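Local coordinates for thrombomodulin (Homo sapiens, PDB 1DX5), which acts as an endothelial cofactor for thrombin in activating protein C, and is represented here by its EGF-like domains 4 to 6, at residues 11-16 with 39-44; 47-52 with 76-81; 87-92 with 100-105. All blocks are in the same frame, centred on the assembly; numbering follows the deposited sequence.

How the interactions relate
The three contacts belong to successive EGF-like domains and follow one another along the chain. Interaction 1, in the fourth domain, is a surface contact of loop and strand; its centre is about 23 Å from that of interaction 2. The two meet through Met-44, whose CE packs on Cys-51 and on Cys-77 SG. Interaction 2 is the strand pair of the fifth domain and reaches the junction with the sixth, entering the calcium site through Asp-79 and Ile-80. Asn-95, Leu-96 and Thr-99, three further ligands, lie in the sequence between the segments of interaction 3, whose nearest atoms are about 5 Å from interaction 2. Interactions 1 and 3 stay about 15 Å apart at their nearest atoms.

Interaction 1. Residues 11-16 with 39-44; sequences NCEYQC and PHRCQM
Glu-13 reaches across to His-40, Arg-41 and Cys-42 and carries most of the polar contact. Its backbone N gives a hydrogen bond to His-40 O (2.9 Å), and the donor lies nearly in line with the carbonyl, at a C=O...N angle of 165°. The second bond runs the other way, from Cys-42 N to Glu-13 OE1 at 3.1 Å; here the donor stands above the carboxylate plane, 58° out of it. CG of Glu-13 is anti to its backbone N (chi1 172°), and the chain runs on extended until OE1 reaches Cys-42 N.

Charge adds a long salt bridge, Glu-13 OE1 to Arg-41 NE at 3.9 Å. One water links OE1 with Cys-42 O, and a second lies 2.8 Å from Glu-13 OE2 and also reaches Cys-42 O.

Both segments belong to EGF-like domain 4, and their three cysteines take part in the canonical EGF disulfide pairing: first to third (Cys-7 with Cys-16), second to fourth (Cys-12 with Cys-26) and fifth to sixth (Cys-28 with Cys-42).

The apolar part is small: Tyr-14 touches Cys-42 SG with its CB (3.9 Å), while its ring leads away.

A sulfur-aromatic approach brings Cys-12 SG obliquely to the His-40 ring, 5.2 Å from the centroid. The ring is held separately by a hydrogen bond between His-40 NE2 and Tyr-24 OH.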
# COMPACT_ATOMS: atom_id res chain seq x y z
N ASN E 11 -29.47 1.12 -27.59
CA ASN E 11 -28.78 2.00 -26.66
C ASN E 11 -27.41 1.38 -26.31
O ASN E 11 -27.19 0.92 -25.19
CB ASN E 11 -29.63 2.18 -25.40
CG ASN E 11 -29.15 3.41 -24.49
OD1 ASN E 11 -28.32 4.17 -25.00
ND2 ASN E 11 -29.67 3.58 -23.27
N CYS E 12 -26.52 1.34 -27.29
CA CYS E 12 -25.19 0.79 -27.09
C CYS E 12 -24.23 1.89 -26.65
O CYS E 12 -24.33 3.03 -27.11
CB CYS E 12 -24.65 0.16 -28.38
SG CYS E 12 -25.70 -1.15 -29.07
N GLU E 13 -23.28 1.52 -25.80
CA GLU E 13 -22.29 2.47 -25.32
C GLU E 13 -21.38 2.94 -26.44
O GLU E 13 -21.01 4.13 -26.50
CB GLU E 13 -21.42 1.83 -24.24
CG GLU E 13 -20.24 2.69 -23.82
CD GLU E 13 -19.19 1.89 -22.92
OE1 GLU E 13 -19.64 1.18 -22.01
OE2 GLU E 13 -17.98 1.98 -23.18
N TYR E 14 -20.97 2.01 -27.30
CA TYR E 14 -20.07 2.37 -28.38
C TYR E 14 -20.74 2.35 -29.75
O TYR E 14 -21.06 3.40 -30.29
CB TYR E 14 -18.80 1.52 -28.32
CG TYR E 14 -17.71 2.02 -29.24
CD1 TYR E 14 -17.03 3.22 -28.97
CD2 TYR E 14 -17.39 1.34 -30.41
CE1 TYR E 14 -16.06 3.73 -29.86
CE2 TYR E 14 -16.44 1.83 -31.31
CZ TYR E 14 -15.78 3.02 -31.03
OH TYR E 14 -14.82 3.47 -31.90
N GLN E 15 -20.95 1.17 -30.32
CA GLN E 15 -21.60 1.04 -31.62
C GLN E 15 -22.63 -0.07 -31.62
O GLN E 15 -22.68 -0.89 -30.70
CB GLN E 15 -20.59 0.77 -32.74
CG GLN E 15 -19.76 1.99 -33.15
CD GLN E 15 -18.62 1.61 -34.21
OE1 GLN E 15 -18.03 2.56 -34.74
NE2 GLN E 15 -18.35 0.33 -34.47
N CYS E 16 -23.41 -0.11 -32.69
CA CYS E 16 -24.46 -1.10 -32.88
C CYS E 16 -24.34 -1.67 -34.28
O CYS E 16 -24.16 -0.92 -35.24
CB CYS E 16 -25.85 -0.44 -32.72
SG CYS E 16 -27.26 -1.58 -32.90
N PRO E 39 -23.89 -6.37 -21.57
CA PRO E 39 -23.74 -6.43 -23.04
C PRO E 39 -23.79 -5.14 -23.83
O PRO E 39 -23.25 -5.07 -24.94
CB PRO E 39 -24.82 -7.43 -23.46
CG PRO E 39 -25.81 -7.35 -22.35
CD PRO E 39 -24.99 -7.24 -21.12
N HIS E 40 -24.41 -4.11 -23.26
CA HIS E 40 -24.50 -2.81 -23.91
C HIS E 40 -23.27 -1.96 -23.58
O HIS E 40 -23.10 -0.86 -24.10
CB HIS E 40 -25.78 -2.07 -23.48
CG HIS E 40 -27.01 -2.51 -24.21
ND1 HIS E 40 -27.59 -3.75 -24.03
CD2 HIS E 40 -27.79 -1.87 -25.11
CE1 HIS E 40 -28.67 -3.85 -24.79
NE2 HIS E 40 -28.81 -2.72 -25.46
N ARG E 41 -22.41 -2.50 -22.71
CA ARG E 41 -21.21 -1.79 -22.31
C ARG E 41 -19.91 -2.48 -22.77
O ARG E 41 -19.91 -3.66 -23.15
CB ARG E 41 -21.21 -1.52 -20.80
CG ARG E 41 -22.20 -0.43 -20.40
CD ARG E 41 -22.20 -0.16 -18.90
NE ARG E 41 -20.88 0.24 -18.40
CZ ARG E 41 -20.25 -0.35 -17.39
NH1 ARG E 41 -20.79 -1.38 -16.75
NH2 ARG E 41 -19.04 0.07 -17.04
N CYS E 42 -18.83 -1.71 -22.74
CA CYS E 42 -17.51 -2.16 -23.16
C CYS E 42 -16.42 -2.11 -22.09
O CYS E 42 -16.41 -1.22 -21.23
CB CYS E 42 -17.04 -1.28 -24.32
SG CYS E 42 -18.18 -1.28 -25.72
N GLN E 43 -15.49 -3.05 -22.19
CA GLN E 43 -14.35 -3.12 -21.29
C GLN E 43 -13.16 -3.62 -22.09
O GLN E 43 -13.29 -4.48 -22.95
CB GLN E 43 -14.61 -4.03 -20.07
CG GLN E 43 -14.85 -5.48 -20.42
CD GLN E 43 -15.17 -6.39 -19.15
OE1 GLN E 43 -15.21 -5.80 -18.06
NE2 GLN E 43 -15.37 -7.70 -19.30
N MET E 44 -12.01 -3.06 -21.79
CA MET E 44 -10.74 -3.38 -22.43
C MET E 44 -10.28 -4.83 -22.25
O MET E 44 -10.55 -5.46 -21.22
CB MET E 44 -9.67 -2.45 -21.84
CG MET E 44 -8.26 -2.71 -22.30
SD MET E 44 -7.03 -1.92 -21.25
CE MET E 44 -5.58 -2.68 -21.88
O HOH W 1 -18.08 0.80 -19.52
O HOH W 2 -15.94 1.47 -21.32

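Interaction 2. Residues 47-52 with 76-81; sequences NQTACP and ICTDID. With CA (calcium ion), chain N.
Asp-79 meets Thr-49 at the end of strand 76-79, beside the calcium ion. Its backbone N donates to Thr-49 O at 2.8 Å, and its CB lies 3.7 Å from the same Thr-49 O. From there the side chain leaves the partner strand: CG is anti to the backbone N (chi1 178°), and both carboxylate oxygens face the metal. OD1 binds calcium at 2.4 Å, whereas OD2 stands farther off, at 2.9 Å from the ion. Ile-80 O, a water, Glu-82, Asn-95, Leu-96 and Thr-99 complete the site; besides the metal, the carboxylate has a polar partner in Gly-98.

The strands 50-52 and 76-79 pair within the sheet of EGF-like domain 5, and the chain then passes straight into the calcium-binding sixth domain. Cys-51 and Cys-77 form the hydrogen-bonded pair, with Cys-51 N to Cys-77 O at 3.0 Å and Cys-77 N to Cys-51 O at 2.8 Å. Their sulfurs go elsewhere, to Cys-46 and Cys-65. On the face that carries Ala-50 and Thr-78, Ala-50 CB rests against Ile-76 CG2 at 3.5 Å. A basic side chain of another protein's chain donates a hydrogen bond to Asp-79 O.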
# COMPACT_ATOMS: atom_id res chain seq x y z
N ASN E 47 -4.24 -9.44 -25.01
CA ASN E 47 -3.76 -10.82 -25.15
C ASN E 47 -2.26 -10.86 -25.41
O ASN E 47 -1.74 -11.86 -25.89
CB ASN E 47 -4.49 -11.54 -26.28
CG ASN E 47 -6.07 -11.56 -26.08
OD1 ASN E 47 -6.48 -12.20 -25.12
ND2 ASN E 47 -6.84 -10.93 -26.94
N GLN E 48 -1.57 -9.79 -25.03
CA GLN E 48 -0.13 -9.67 -25.23
C GLN E 48 0.56 -9.30 -23.92
O GLN E 48 -0.06 -9.30 -22.88
CB GLN E 48 0.15 -8.56 -26.24
CG GLN E 48 -0.48 -8.77 -27.59
CD GLN E 48 -0.25 -7.51 -28.53
OE1 GLN E 48 -1.26 -7.05 -29.06
NE2 GLN E 48 0.97 -6.98 -28.64
N THR E 49 1.86 -9.01 -24.00
CA THR E 49 2.67 -8.60 -22.86
C THR E 49 2.12 -7.29 -22.27
O THR E 49 2.05 -7.10 -21.06
CB THR E 49 4.16 -8.42 -23.28
OG1 THR E 49 4.77 -9.71 -23.44
CG2 THR E 49 4.94 -7.63 -22.22
N ALA E 50 1.71 -6.39 -23.15
CA ALA E 50 1.18 -5.11 -22.72
C ALA E 50 0.30 -4.50 -23.80
O ALA E 50 0.38 -4.88 -24.97
CB ALA E 50 2.31 -4.16 -22.38
N CYS E 51 -0.61 -3.64 -23.37
CA CYS E 51 -1.53 -2.91 -24.25
C CYS E 51 -1.76 -1.59 -23.51
O CYS E 51 -1.62 -1.54 -22.29
CB CYS E 51 -2.90 -3.62 -24.38
SG CYS E 51 -2.96 -5.27 -25.16
N PRO E 52 -2.05 -0.50 -24.23
CA PRO E 52 -2.29 0.79 -23.57
C PRO E 52 -3.47 0.66 -22.61
O PRO E 52 -4.42 -0.05 -22.88
CB PRO E 52 -2.65 1.71 -24.75
CG PRO E 52 -1.85 1.12 -25.88
CD PRO E 52 -2.08 -0.36 -25.70
N ILE E 76 0.48 2.04 -19.40
CA ILE E 76 0.33 0.80 -20.15
C ILE E 76 0.01 -0.33 -19.20
O ILE E 76 0.54 -0.39 -18.10
CB ILE E 76 1.63 0.46 -20.91
CG1 ILE E 76 1.98 1.60 -21.86
CG2 ILE E 76 1.44 -0.80 -21.73
CD1 ILE E 76 3.33 1.45 -22.50
N CYS E 77 -0.87 -1.22 -19.63
CA CYS E 77 -1.24 -2.38 -18.83
C CYS E 77 -0.31 -3.51 -19.22
O CYS E 77 -0.25 -3.90 -20.38
CB CYS E 77 -2.68 -2.77 -19.13
SG CYS E 77 -3.90 -1.52 -18.65
N THR E 78 0.42 -4.04 -18.25
CA THR E 78 1.35 -5.12 -18.51
C THR E 78 0.89 -6.41 -17.79
O THR E 78 0.27 -6.36 -16.73
CB THR E 78 2.80 -4.72 -18.11
OG1 THR E 78 3.71 -5.77 -18.47
CG2 THR E 78 2.89 -4.50 -16.62
N ASP E 79 1.16 -7.55 -18.41
CA ASP E 79 0.75 -8.83 -17.85
C ASP E 79 1.44 -9.20 -16.54
O ASP E 79 2.64 -8.98 -16.36
CB ASP E 79 0.99 -9.94 -18.89
CG ASP E 79 0.61 -11.40 -18.33
OD1 ASP E 79 -0.55 -11.63 -17.93
OD2 ASP E 79 1.50 -12.27 -18.32
N ILE E 80 0.64 -9.71 -15.60
CA ILE E 80 1.16 -10.19 -14.33
C ILE E 80 1.59 -11.65 -14.57
O ILE E 80 0.79 -12.46 -15.04
CB ILE E 80 0.08 -10.16 -13.23
CG1 ILE E 80 -0.37 -8.72 -12.98
CG2 ILE E 80 0.65 -10.74 -11.91
CD1 ILE E 80 -1.54 -8.60 -12.00
N ASP E 81 2.85 -11.96 -14.32
CA ASP E 81 3.37 -13.30 -14.50
C ASP E 81 3.15 -14.03 -13.17
O ASP E 81 3.99 -13.98 -12.27
CB ASP E 81 4.85 -13.24 -14.90
CG ASP E 81 5.47 -14.67 -15.28
OD1 ASP E 81 4.86 -15.69 -14.93
OD2 ASP E 81 6.55 -14.69 -15.91
CA CA N . -0.38 -13.68 -16.70
O HOH W 3 -2.34 -12.49 -15.89

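Interaction 3. Residues 87-92 with 100-105; sequences GFCSGV and FECICG
Phe-88 and Phe-100 meet at the apolar centre of this contact, next to the disulfide of Cys-89 with Cys-102. Phe-88 CB lies over the face of the Phe-100 ring in a CH-pi contact, 4.2 Å from the centroid. The Phe-88 ring itself turns its edge toward that face in an offset edge-to-face pair, the planes at 60° and the centroids 5.9 Å apart. Phe-100 CG sits between the backbone N and the carbonyl carbon (chi1 63°), and the far ring atoms CE1 and CZ meet Phe-88 CB. Phe-100 CE2 also touches Cys-89 CB at 4.0 Å, which brings the ring up to the covalent link.

That link, Cys-89 SG to Cys-102 SG, ties the loop to strand 100-103. In both cysteines SG is anti to the backbone N, and the bridge has a chi3 of 85°. It is one of the disulfides of the calcium-binding EGF-like domain 6.

Farther out, Val-92 CB packs against Ile-103 CB at 4.0 Å. Their backbones form an antiparallel hydrogen-bonded pair: Ile-103 N donates to Val-92 O at 2.8 Å, almost straight, and Val-92 N donates to Ile-103 O at 3.2 Å, in the carbonyl plane and on a lone pair. At the outer edge Gly-91 CA makes a C-H...O contact with the same Ile-103 O (3.5 Å).

Strand 100-103 runs between strands 92-95 and 112-114, and both phenylalanines touch Glu-82 of helix 82-85.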
# COMPACT_ATOMS: atom_id res chain seq x y z
N GLY E 87 2.65 -18.05 -5.51
CA GLY E 87 1.45 -17.91 -4.70
C GLY E 87 0.12 -18.10 -5.39
O GLY E 87 -0.91 -18.18 -4.72
N PHE E 88 0.11 -18.17 -6.72
CA PHE E 88 -1.13 -18.35 -7.48
C PHE E 88 -1.41 -19.80 -7.85
O PHE E 88 -2.58 -20.20 -7.99
CB PHE E 88 -1.09 -17.52 -8.77
CG PHE E 88 -1.22 -16.05 -8.55
CD1 PHE E 88 -2.48 -15.45 -8.45
CD2 PHE E 88 -0.09 -15.24 -8.45
CE1 PHE E 88 -2.60 -14.07 -8.26
CE2 PHE E 88 -0.19 -13.88 -8.26
CZ PHE E 88 -1.45 -13.28 -8.17
N CYS E 89 -0.34 -20.56 -8.04
CA CYS E 89 -0.43 -21.96 -8.41
C CYS E 89 0.63 -22.78 -7.69
O CYS E 89 1.82 -22.46 -7.75
CB CYS E 89 -0.26 -22.08 -9.93
SG CYS E 89 -0.23 -23.76 -10.61
N SER E 90 0.19 -23.83 -6.98
CA SER E 90 1.09 -24.71 -6.25
C SER E 90 1.62 -25.87 -7.11
O SER E 90 2.65 -26.47 -6.80
CB SER E 90 0.41 -25.23 -4.98
OG SER E 90 -0.88 -25.74 -5.26
N GLY E 91 0.93 -26.15 -8.21
CA GLY E 91 1.36 -27.20 -9.12
C GLY E 91 2.21 -26.62 -10.24
O GLY E 91 2.99 -25.69 -10.03
N VAL E 92 2.08 -27.19 -11.44
CA VAL E 92 2.84 -26.71 -12.60
C VAL E 92 2.10 -25.50 -13.17
O VAL E 92 0.92 -25.57 -13.46
CB VAL E 92 3.00 -27.80 -13.67
CG1 VAL E 92 3.85 -27.28 -14.82
CG2 VAL E 92 3.63 -29.06 -13.06
N PHE E 100 -3.49 -17.42 -16.12
CA PHE E 100 -2.45 -18.44 -16.07
C PHE E 100 -3.08 -19.82 -16.06
O PHE E 100 -4.26 -19.97 -15.73
CB PHE E 100 -1.59 -18.26 -14.80
CG PHE E 100 -2.37 -18.44 -13.50
CD1 PHE E 100 -3.08 -17.37 -12.95
CD2 PHE E 100 -2.40 -19.68 -12.86
CE1 PHE E 100 -3.81 -17.53 -11.77
CE2 PHE E 100 -3.12 -19.86 -11.68
CZ PHE E 100 -3.83 -18.78 -11.13
N GLU E 101 -2.31 -20.83 -16.47
CA GLU E 101 -2.81 -22.21 -16.44
C GLU E 101 -2.10 -22.96 -15.31
O GLU E 101 -0.87 -22.95 -15.21
CB GLU E 101 -2.56 -22.92 -17.76
CG GLU E 101 -3.27 -24.26 -17.81
CD GLU E 101 -2.69 -25.23 -18.95
OE1 GLU E 101 -1.61 -24.93 -19.49
OE2 GLU E 101 -3.35 -26.24 -19.24
N CYS E 102 -2.89 -23.59 -14.45
CA CYS E 102 -2.34 -24.32 -13.33
C CYS E 102 -2.69 -25.80 -13.49
O CYS E 102 -3.86 -26.16 -13.63
CB CYS E 102 -2.92 -23.77 -12.02
SG CYS E 102 -2.15 -24.41 -10.50
N ILE E 103 -1.66 -26.62 -13.60
CA ILE E 103 -1.85 -28.06 -13.73
C ILE E 103 -1.80 -28.67 -12.33
O ILE E 103 -0.84 -28.44 -11.58
CB ILE E 103 -0.79 -28.73 -14.64
CG1 ILE E 103 -1.04 -28.40 -16.12
CG2 ILE E 103 -0.86 -30.24 -14.50
CD1 ILE E 103 -0.62 -27.03 -16.54
N CYS E 104 -2.84 -29.41 -11.98
CA CYS E 104 -2.91 -30.05 -10.67
C CYS E 104 -3.06 -31.56 -10.76
O CYS E 104 -3.75 -32.07 -11.65
CB CYS E 104 -4.06 -29.44 -9.86
SG CYS E 104 -3.95 -27.63 -9.75
N GLY E 105 -2.42 -32.27 -9.83
CA GLY E 105 -2.48 -33.72 -9.81
C GLY E 105 -2.52 -34.30 -8.40
O GLY E 105 -3.39 -33.91 -7.61